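Local coordinates for protein cytosolic phospholipase A2 delta (Homo sapiens, PDB 5IZ5) that hydrolyses glycerophospholipids at the sn-2 position in a calcium-dependent manner, with a preference for linoleic acid there, at residues Leu313-Val324 and Leu801-Arg811; Val492-Val501 and Asn608-His616. The protein carries 3 engineered substitutions. All blocks are in the same frame, centred on the assembly; numbering follows the deposited sequence.

Both contacts belong to the PLA2c catalytic region, but they lie in different parts of it: their centres are 37 Å apart and their nearest atoms about 19 Å, so they do not touch. Contact 2 is wholly buried, its centre 10 Å from the centre of the chain; contact 1, partly buried, has its centre 36 Å from the centre of the chain. In sequence, contact 1 spans contact 2. Their link is the catalytic domain's mixed sheet: 313-324 leads into its strand 327-331, and the hairpin 492-501 supplies two other strands, whereas strand 614-615 pairs with strand 160-172 of a separate antiparallel sheet. Both lie away from the nucleophile Ser365 and the substrate-binding Gly334 and Gly335.

Contact 1 of 2, residues Leu313-Val324 and Leu801-Arg811; sequences LQLDRDLQEDEV and LQALRTALKHR
Leu313 fits as a knob into a hole formed by Leu801, Leu804, Arg805 and Leu808 of the C-terminal helix 797-810. The chain that follows carries Leu315 and Leu319 along the same helix before entering strand 327-331 of the catalytic domain's mixed sheet. Apolar contact is tightest where Leu313 CD1 meets Leu801 CD2 at 3.5 Å. Leu808, its CG anti to the backbone N (chi1 -164°), spreads its two methyls over different neighbours: CD2 meets the branch tips of Leu315 end on, 3.9 Å from Leu315 CD2, while CD1 lies 3.6 Å from Leu319 CD2. Leu804, which also borders the hole, rests on Leu672 of strand 672-676.

Two arginines add polar contacts to main-chain carbonyls. Arg805 runs out extended from CG to NE, and Leu313 CG sits over the centre of one face of its guanidinium, 3.9 Å above the plane; Arg805 NH2 makes a weak, bent bond to Leu313 O (2.7 Å, 130°). The last modelled residue, Arg811, folds back through bends at chi2 and chi3. Its NH1 donates to Val324 O at 3.0 Å, the acceptor tilted 20° from the guanidinium plane, and Asp322 O sits 3.0 Å above that plane, over its centre.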
loop_
_atom_site.group_PDB
_atom_site.type_symbol
_atom_site.label_atom_id
_atom_site.label_comp_id
_atom_site.label_asym_id
_atom_site.label_seq_id
_atom_site.Cartn_x
_atom_site.Cartn_y
_atom_site.Cartn_z
ATOM N N LEU B 313 16.153 25.367 24.087
ATOM C CA LEU B 313 16.319 26.753 23.643
ATOM C C LEU B 313 16.450 27.739 24.810
ATOM O O LEU B 313 16.585 28.942 24.584
ATOM C CB LEU B 313 15.151 27.153 22.729
ATOM C CG LEU B 313 15.281 26.903 21.218
ATOM C CD1 LEU B 313 16.189 25.735 20.872
ATOM C CD2 LEU B 313 13.908 26.700 20.592
ATOM N N GLN B 314 16.421 27.232 26.045
ATOM C CA GLN B 314 16.473 28.070 27.240
ATOM C C GLN B 314 15.436 29.185 27.139
ATOM O O GLN B 314 15.764 30.360 27.286
ATOM C CB GLN B 314 17.887 28.640 27.440
ATOM C CG GLN B 314 18.957 27.590 27.711
ATOM C CD GLN B 314 18.814 26.943 29.082
ATOM O OE1 GLN B 314 17.931 26.108 29.300
ATOM N NE2 GLN B 314 19.683 27.329 30.016
ATOM N N LEU B 315 14.188 28.802 26.871
ATOM C CA LEU B 315 13.114 29.755 26.620
ATOM C C LEU B 315 12.635 30.425 27.897
ATOM O O LEU B 315 12.415 29.766 28.922
ATOM C CB LEU B 315 11.915 29.079 25.935
ATOM C CG LEU B 315 12.103 28.507 24.529
ATOM C CD1 LEU B 315 10.827 27.813 24.071
ATOM C CD2 LEU B 315 12.502 29.589 23.535
ATOM N N ASP B 316 12.454 31.741 27.795
ATOM C CA ASP B 316 11.866 32.571 28.842
ATOM C C ASP B 316 10.648 31.891 29.475
ATOM O O ASP B 316 10.682 31.483 30.641
ATOM C CB ASP B 316 11.480 33.946 28.246
ATOM C CG ASP B 316 11.183 33.880 26.737
ATOM O OD1 ASP B 316 12.141 33.774 25.935
ATOM O OD2 ASP B 316 9.997 33.927 26.354
ATOM N N ARG B 317 9.586 31.745 28.694
ATOM C CA ARG B 317 8.322 31.239 29.217
ATOM C C ARG B 317 7.945 29.850 28.701
ATOM O O ARG B 317 8.697 29.187 27.970
ATOM C CB ARG B 317 7.199 32.250 28.937
ATOM C CG ARG B 317 6.273 32.449 30.139
ATOM C CD ARG B 317 5.899 33.896 30.367
ATOM N NE ARG B 317 4.645 34.301 29.724
ATOM C CZ ARG B 317 4.321 35.552 29.381
ATOM N NH1 ARG B 317 5.163 36.566 29.578
ATOM N NH2 ARG B 317 3.143 35.791 28.813
ATOM N N ASP B 318 6.780 29.397 29.147
ATOM C CA ASP B 318 6.223 28.131 28.715
ATOM C C ASP B 318 5.475 28.305 27.407
ATOM O O ASP B 318 4.765 29.295 27.207
ATOM C CB ASP B 318 5.289 27.582 29.784
ATOM C CG ASP B 318 6.021 27.237 31.055
ATOM O OD1 ASP B 318 5.452 27.487 32.139
ATOM O OD2 ASP B 318 7.168 26.740 30.967
ATOM N N LEU B 319 5.634 27.325 26.526
ATOM C CA LEU B 319 4.992 27.358 25.226
ATOM C C LEU B 319 3.523 27.011 25.288
ATOM O O LEU B 319 3.116 26.046 25.934
ATOM C CB LEU B 319 5.690 26.414 24.247
ATOM C CG LEU B 319 7.078 26.877 23.818
ATOM C CD1 LEU B 319 7.780 25.771 23.053
ATOM C CD2 LEU B 319 6.997 28.145 22.980
ATOM N N GLN B 320 2.739 27.836 24.607
ATOM C CA GLN B 320 1.360 27.576 24.309
ATOM C C GLN B 320 1.258 26.424 23.294
ATOM O O GLN B 320 2.139 26.244 22.449
ATOM C CB GLN B 320 0.694 28.879 23.781
ATOM C CG GLN B 320 1.367 29.656 22.621
ATOM C CD GLN B 320 2.765 30.245 22.898
ATOM O OE1 GLN B 320 3.524 29.722 23.710
ATOM N NE2 GLN B 320 3.123 31.312 22.177
ATOM N N GLU B 321 0.194 25.629 23.396
ATOM C CA GLU B 321 -0.002 24.457 22.524
ATOM C C GLU B 321 0.107 24.813 21.040
ATOM O O GLU B 321 0.758 24.107 20.265
ATOM C CB GLU B 321 -1.374 23.809 22.785
ATOM C CG GLU B 321 -1.275 22.293 23.035
ATOM C CD GLU B 321 -2.207 21.449 22.172
ATOM O OE1 GLU B 321 -2.641 20.347 22.602
ATOM O OE2 GLU B 321 -2.486 21.875 21.038
ATOM N N ASP B 322 -0.555 25.906 20.668
ATOM C CA ASP B 322 -0.540 26.436 19.302
ATOM C C ASP B 322 0.809 26.976 18.836
ATOM O O ASP B 322 0.978 27.245 17.650
ATOM C CB ASP B 322 -1.578 27.557 19.169
ATOM C CG ASP B 322 -1.332 28.693 20.152
ATOM O OD1 ASP B 322 -2.020 28.727 21.196
ATOM O OD2 ASP B 322 -0.433 29.528 19.897
ATOM N N GLU B 323 1.749 27.169 19.755
ATOM C CA GLU B 323 3.071 27.665 19.385
ATOM C C GLU B 323 4.087 26.545 19.199
ATOM O O GLU B 323 5.149 26.793 18.656
ATOM C CB GLU B 323 3.552 28.663 20.434
ATOM C CG GLU B 323 4.926 29.296 20.227
ATOM C CD GLU B 323 5.104 29.915 18.851
ATOM O OE1 GLU B 323 4.441 30.938 18.596
ATOM O OE2 GLU B 323 5.899 29.395 18.032
ATOM N N VAL B 324 3.758 25.321 19.613
ATOM C CA VAL B 324 4.706 24.210 19.549
ATOM C C VAL B 324 4.905 23.803 18.089
ATOM O O VAL B 324 3.950 23.373 17.430
ATOM C CB VAL B 324 4.233 22.981 20.368
ATOM C CG1 VAL B 324 5.274 21.868 20.318
ATOM C CG2 VAL B 324 3.977 23.371 21.817
ATOM N N LEU B 801 19.233 24.085 16.393
ATOM C CA LEU B 801 18.634 25.003 17.363
ATOM C C LEU B 801 18.130 26.271 16.683
ATOM O O LEU B 801 17.044 26.754 16.993
ATOM C CB LEU B 801 19.630 25.348 18.476
ATOM C CG LEU B 801 20.071 24.190 19.377
ATOM C CD1 LEU B 801 21.240 24.602 20.259
ATOM C CD2 LEU B 801 18.929 23.667 20.232
ATOM N N GLN B 802 18.921 26.803 15.757
ATOM C CA GLN B 802 18.507 27.953 14.948
ATOM C C GLN B 802 17.228 27.681 14.163
ATOM O O GLN B 802 16.332 28.518 14.131
ATOM C CB GLN B 802 19.625 28.375 14.003
ATOM C CG GLN B 802 19.362 29.699 13.298
ATOM C CD GLN B 802 20.161 29.844 12.016
ATOM O OE1 GLN B 802 21.365 29.597 12.007
ATOM N NE2 GLN B 802 19.497 30.246 10.926
ATOM N N ALA B 803 17.149 26.515 13.527
ATOM C CA ALA B 803 15.959 26.140 12.762
ATOM C C ALA B 803 14.762 25.980 13.685
ATOM O O ALA B 803 13.656 26.407 13.356
ATOM C CB ALA B 803 16.196 24.862 11.984
ATOM N N LEU B 804 14.990 25.381 14.849
ATOM C CA LEU B 804 13.942 25.262 15.855
ATOM C C LEU B 804 13.417 26.635 16.286
ATOM O O LEU B 804 12.206 26.813 16.423
ATOM C CB LEU B 804 14.431 24.468 17.068
ATOM C CG LEU B 804 14.535 22.958 16.855
ATOM C CD1 LEU B 804 15.351 22.309 17.960
ATOM C CD2 LEU B 804 13.160 22.318 16.762
ATOM N N ARG B 805 14.319 27.599 16.480
ATOM C CA ARG B 805 13.919 28.966 16.824
ATOM C C ARG B 805 13.083 29.595 15.721
ATOM O O ARG B 805 12.063 30.218 15.996
ATOM C CB ARG B 805 15.132 29.857 17.110
ATOM C CG ARG B 805 15.798 29.568 18.439
ATOM C CD ARG B 805 16.860 30.600 18.782
ATOM N NE ARG B 805 17.501 30.269 20.053
ATOM C CZ ARG B 805 16.959 30.466 21.255
ATOM N NH1 ARG B 805 15.752 31.012 21.384
ATOM N NH2 ARG B 805 17.635 30.114 22.343
ATOM N N THR B 806 13.521 29.437 14.475
ATOM C CA THR B 806 12.773 29.952 13.332
ATOM C C THR B 806 11.411 29.272 13.217
ATOM O O THR B 806 10.401 29.936 12.990
ATOM C CB THR B 806 13.538 29.744 12.018
ATOM O OG1 THR B 806 14.879 30.217 12.165
ATOM C CG2 THR B 806 12.859 30.486 10.879
ATOM N N ALA B 807 11.388 27.951 13.386
ATOM C CA ALA B 807 10.142 27.189 13.369
ATOM C C ALA B 807 9.194 27.721 14.433
ATOM O O ALA B 807 7.992 27.850 14.197
ATOM C CB ALA B 807 10.416 25.708 13.598
ATOM N N LEU B 808 9.751 28.026 15.604
ATOM C CA LEU B 808 8.983 28.581 16.710
ATOM C C LEU B 808 8.378 29.937 16.332
ATOM O O LEU B 808 7.185 30.152 16.505
ATOM C CB LEU B 808 9.872 28.716 17.952
ATOM C CG LEU B 808 9.184 28.920 19.296
ATOM C CD1 LEU B 808 8.255 27.760 19.614
ATOM C CD2 LEU B 808 10.230 29.069 20.389
ATOM N N LYS B 809 9.191 30.834 15.784
ATOM C CA LYS B 809 8.720 32.162 15.372
ATOM C C LYS B 809 7.578 32.065 14.374
ATOM O O LYS B 809 6.560 32.730 14.526
ATOM C CB LYS B 809 9.866 32.971 14.762
ATOM C CG LYS B 809 10.881 33.430 15.796
ATOM C CD LYS B 809 12.108 34.082 15.178
ATOM C CE LYS B 809 13.349 33.860 16.035
ATOM N NZ LYS B 809 14.548 34.519 15.450
ATOM N N HIS B 810 7.758 31.220 13.363
ATOM C CA HIS B 810 6.749 30.991 12.336
ATOM C C HIS B 810 5.403 30.559 12.920
ATOM O O HIS B 810 4.358 30.934 12.393
ATOM C CB HIS B 810 7.270 29.968 11.320
ATOM C CG HIS B 810 6.211 29.389 10.435
ATOM N ND1 HIS B 810 5.915 28.040 10.392
ATOM C CD2 HIS B 810 5.374 29.986 9.556
ATOM C CE1 HIS B 810 4.942 27.834 9.522
ATOM N NE2 HIS B 810 4.595 28.998 9.001
ATOM N N ARG B 811 5.431 29.794 14.009
ATOM C CA ARG B 811 4.204 29.331 14.656
ATOM C C ARG B 811 3.655 30.322 15.679
ATOM O O ARG B 811 3.843 31.532 15.553
ATOM C CB ARG B 811 4.429 27.975 15.326
ATOM C CG ARG B 811 4.325 26.807 14.379
ATOM C CD ARG B 811 3.523 25.712 15.022
ATOM N NE ARG B 811 2.096 25.989 14.907
ATOM C CZ ARG B 811 1.138 25.187 15.360
ATOM N NH1 ARG B 811 1.438 24.043 15.971
ATOM N NH2 ARG B 811 -0.133 25.538 15.207
#

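Contact 2 of 2, residues Val492-Val501 and Asn608-His616; sequences VGFLKYGAFV and NFLQGLQLH
Leu610 pushes its forked end into a hollow between Phe494, Tyr497 and Ala499. Its CD1 branch lies over one face of the Phe494 ring in a CH-pi contact, 4.0 Å from the centroid, and also meets Tyr497 CD2 at 3.7 Å. The other branch is pressed hard against the hairpin, with CD2 only 3.4 Å from Ala499 CB. Beside it, the Phe609 ring fills a second hollow, bordered by Gly493, Phe494, Ala499 and Val501. Its CZ comes within 3.7 Å of Gly493 CA, and Val501 CG2 sits over one ring face, 4.2 Å from the centroid. Strands 492-494 and 499-501 form a beta hairpin of the mixed sheet, with a G1 bulge at Gly498 and Ala499; it packs against the chain leading to strand 614-615, which pairs with strand 160-172 of an antiparallel sheet. Both bumps come from a type I turn, Asn608 to Gln611. Asn608 opens an Asx turn there, OD1 accepting from Leu610 N at 2.9 Å; its ND2 is hydrogen-bonded to Glu644 O. Phe609 holds CG between its backbone N and carbonyl carbon (chi1 54°), directing the ring at the hairpin. There it meets Phe494 obliquely, planes at 58° and centroids 5.6 Å apart.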
loop_
_atom_site.group_PDB
_atom_site.type_symbol
_atom_site.label_atom_id
_atom_site.label_comp_id
_atom_site.label_asym_id
_atom_site.label_seq_id
_atom_site.Cartn_x
_atom_site.Cartn_y
_atom_site.Cartn_z
ATOM N N VAL B 492 -3.159 2.065 8.743
ATOM C CA VAL B 492 -2.497 1.718 7.501
ATOM C C VAL B 492 -3.462 2.063 6.379
ATOM O O VAL B 492 -4.633 1.675 6.422
ATOM C CB VAL B 492 -2.186 0.210 7.449
ATOM C CG1 VAL B 492 -1.551 -0.159 6.119
ATOM C CG2 VAL B 492 -1.275 -0.198 8.605
ATOM N N GLY B 493 -2.993 2.804 5.383
ATOM C CA GLY B 493 -3.873 3.203 4.299
ATOM C C GLY B 493 -3.287 4.043 3.192
ATOM O O GLY B 493 -2.097 4.355 3.177
ATOM N N PHE B 494 -4.169 4.394 2.261
ATOM C CA PHE B 494 -3.818 5.097 1.051
ATOM C C PHE B 494 -4.011 6.579 1.250
ATOM O O PHE B 494 -5.126 7.020 1.526
ATOM C CB PHE B 494 -4.737 4.659 -0.103
ATOM C CG PHE B 494 -4.452 3.295 -0.630
ATOM C CD1 PHE B 494 -3.771 3.144 -1.829
ATOM C CD2 PHE B 494 -4.906 2.155 0.035
ATOM C CE1 PHE B 494 -3.522 1.889 -2.338
ATOM C CE2 PHE B 494 -4.655 0.895 -0.472
ATOM C CZ PHE B 494 -3.958 0.765 -1.662
ATOM N N LEU B 495 -2.940 7.345 1.060
ATOM C CA LEU B 495 -3.025 8.802 1.094
ATOM C C LEU B 495 -3.965 9.336 -0.013
ATOM O O LEU B 495 -4.785 10.212 0.224
ATOM C CB LEU B 495 -1.620 9.418 0.977
ATOM C CG LEU B 495 -0.619 9.089 2.098
ATOM C CD1 LEU B 495 0.773 9.629 1.773
ATOM C CD2 LEU B 495 -1.091 9.612 3.446
ATOM N N LYS B 496 -3.878 8.767 -1.209
ATOM C CA LYS B 496 -4.709 9.203 -2.341
ATOM C C LYS B 496 -6.230 9.024 -2.118
ATOM O O LYS B 496 -7.029 9.878 -2.520
ATOM C CB LYS B 496 -4.287 8.441 -3.605
ATOM C CG LYS B 496 -4.950 8.864 -4.919
ATOM C CD LYS B 496 -5.103 7.679 -5.883
ATOM C CE LYS B 496 -3.843 7.362 -6.646
ATOM N NZ LYS B 496 -4.162 6.513 -7.822
ATOM N N TYR B 497 -6.632 7.929 -1.479
ATOM C CA TYR B 497 -8.063 7.591 -1.351
ATOM C C TYR B 497 -8.666 7.959 0.013
ATOM O O TYR B 497 -9.888 7.843 0.218
ATOM C CB TYR B 497 -8.288 6.100 -1.607
ATOM C CG TYR B 497 -7.844 5.592 -2.960
ATOM C CD1 TYR B 497 -8.531 5.929 -4.115
ATOM C CD2 TYR B 497 -6.759 4.744 -3.076
ATOM C CE1 TYR B 497 -8.123 5.455 -5.356
ATOM C CE2 TYR B 497 -6.347 4.257 -4.300
ATOM C CZ TYR B 497 -7.033 4.615 -5.440
ATOM O OH TYR B 497 -6.629 4.136 -6.662
ATOM N N GLY B 498 -7.817 8.390 0.947
ATOM C CA GLY B 498 -8.274 8.746 2.282
ATOM C C GLY B 498 -8.968 7.593 2.987
ATOM O O GLY B 498 -10.037 7.760 3.565
ATOM N N ALA B 499 -8.339 6.427 2.948
ATOM C CA ALA B 499 -8.969 5.197 3.415
ATOM C C ALA B 499 -7.952 4.357 4.161
ATOM O O ALA B 499 -6.897 4.032 3.627
ATOM C CB ALA B 499 -9.547 4.428 2.237
ATOM N N PHE B 500 -8.279 4.012 5.400
ATOM C CA PHE B 500 -7.322 3.421 6.314
ATOM C C PHE B 500 -7.957 2.319 7.163
ATOM O O PHE B 500 -9.160 2.325 7.421
ATOM C CB PHE B 500 -6.752 4.516 7.232
ATOM C CG PHE B 500 -5.819 5.482 6.540
ATOM C CD1 PHE B 500 -4.441 5.360 6.681
ATOM C CD2 PHE B 500 -6.316 6.526 5.775
ATOM C CE1 PHE B 500 -3.578 6.242 6.040
ATOM C CE2 PHE B 500 -5.462 7.414 5.128
ATOM C CZ PHE B 500 -4.088 7.270 5.262
ATOM N N VAL B 501 -7.130 1.391 7.622
ATOM C CA VAL B 501 -7.551 0.402 8.602
ATOM C C VAL B 501 -6.518 0.327 9.712
ATOM O O VAL B 501 -5.362 0.689 9.506
ATOM C CB VAL B 501 -7.719 -1.001 7.988
ATOM C CG1 VAL B 501 -8.860 -1.011 6.982
ATOM C CG2 VAL B 501 -6.420 -1.476 7.354
ATOM N N ASN B 608 -6.785 -6.601 -0.589
ATOM C CA ASN B 608 -7.047 -5.178 -0.656
ATOM C C ASN B 608 -8.200 -4.770 0.260
ATOM O O ASN B 608 -9.353 -5.096 -0.006
ATOM C CB ASN B 608 -7.375 -4.792 -2.094
ATOM C CG ASN B 608 -7.636 -3.310 -2.254
ATOM O OD1 ASN B 608 -7.355 -2.509 -1.355
ATOM N ND2 ASN B 608 -8.130 -2.928 -3.415
ATOM N N PHE B 609 -7.887 -4.033 1.324
ATOM C CA PHE B 609 -8.919 -3.553 2.247
ATOM C C PHE B 609 -9.917 -2.572 1.612
ATOM O O PHE B 609 -10.978 -2.324 2.170
ATOM C CB PHE B 609 -8.309 -2.983 3.549
ATOM C CG PHE B 609 -7.264 -1.915 3.347
ATOM C CD1 PHE B 609 -7.622 -0.583 3.212
ATOM C CD2 PHE B 609 -5.915 -2.242 3.348
ATOM C CE1 PHE B 609 -6.651 0.399 3.048
ATOM C CE2 PHE B 609 -4.946 -1.265 3.176
ATOM C CZ PHE B 609 -5.317 0.053 3.028
ATOM N N LEU B 610 -9.584 -2.029 0.443
ATOM C CA LEU B 610 -10.513 -1.190 -0.302
ATOM C C LEU B 610 -11.493 -1.968 -1.192
ATOM O O LEU B 610 -12.363 -1.351 -1.813
ATOM C CB LEU B 610 -9.735 -0.206 -1.187
ATOM C CG LEU B 610 -8.709 0.698 -0.502
ATOM C CD1 LEU B 610 -8.150 1.700 -1.499
ATOM C CD2 LEU B 610 -9.313 1.427 0.692
ATOM N N GLN B 611 -11.362 -3.295 -1.259
ATOM C CA GLN B 611 -12.123 -4.096 -2.227
ATOM C C GLN B 611 -13.622 -3.782 -2.248
ATOM O O GLN B 611 -14.282 -3.748 -1.211
ATOM C CB GLN B 611 -11.934 -5.598 -1.983
ATOM C CG GLN B 611 -12.653 -6.455 -3.022
ATOM C CD GLN B 611 -12.379 -7.947 -2.900
ATOM O OE1 GLN B 611 -11.735 -8.416 -1.962
ATOM N NE2 GLN B 611 -12.899 -8.704 -3.847
ATOM N N GLY B 612 -14.148 -3.534 -3.439
ATOM C CA GLY B 612 -15.578 -3.335 -3.615
ATOM C C GLY B 612 -16.056 -1.908 -3.439
ATOM O O GLY B 612 -17.122 -1.558 -3.937
ATOM N N LEU B 613 -15.271 -1.067 -2.769
ATOM C CA LEU B 613 -15.613 0.348 -2.653
ATOM C C LEU B 613 -15.595 0.978 -4.034
ATOM O O LEU B 613 -14.875 0.517 -4.930
ATOM C CB LEU B 613 -14.630 1.071 -1.730
ATOM C CG LEU B 613 -14.658 0.607 -0.273
ATOM C CD1 LEU B 613 -13.463 1.156 0.489
ATOM C CD2 LEU B 613 -15.970 1.001 0.395
ATOM N N GLN B 614 -16.384 2.037 -4.205
ATOM C CA GLN B 614 -16.528 2.674 -5.504
ATOM C C GLN B 614 -16.094 4.136 -5.477
ATOM O O GLN B 614 -16.048 4.762 -4.422
ATOM C CB GLN B 614 -17.972 2.533 -5.973
ATOM C CG GLN B 614 -18.492 1.098 -5.866
ATOM C CD GLN B 614 -19.868 0.900 -6.466
ATOM O OE1 GLN B 614 -20.586 1.865 -6.720
ATOM N NE2 GLN B 614 -20.239 -0.360 -6.702
ATOM N N LEU B 615 -15.768 4.676 -6.646
ATOM C CA LEU B 615 -15.294 6.051 -6.741
ATOM C C LEU B 615 -16.462 7.019 -6.787
ATOM O O LEU B 615 -17.433 6.791 -7.498
ATOM C CB LEU B 615 -14.403 6.250 -7.975
ATOM C CG LEU B 615 -12.987 5.660 -7.963
ATOM C CD1 LEU B 615 -12.227 6.083 -6.714
ATOM C CD2 LEU B 615 -12.998 4.144 -8.095
ATOM N N HIS B 616 -16.334 8.126 -6.061
ATOM C CA HIS B 616 -17.352 9.175 -6.040
ATOM C C HIS B 616 -17.414 9.841 -7.414
ATOM O O HIS B 616 -16.417 9.888 -8.133
ATOM C CB HIS B 616 -17.013 10.211 -4.964
ATOM C CG HIS B 616 -18.156 11.097 -4.587
ATOM N ND1 HIS B 616 -18.544 12.179 -5.344
ATOM C CD2 HIS B 616 -18.993 11.064 -3.529
ATOM C CE1 HIS B 616 -19.579 12.767 -4.778
ATOM N NE2 HIS B 616 -19.867 12.113 -3.669
#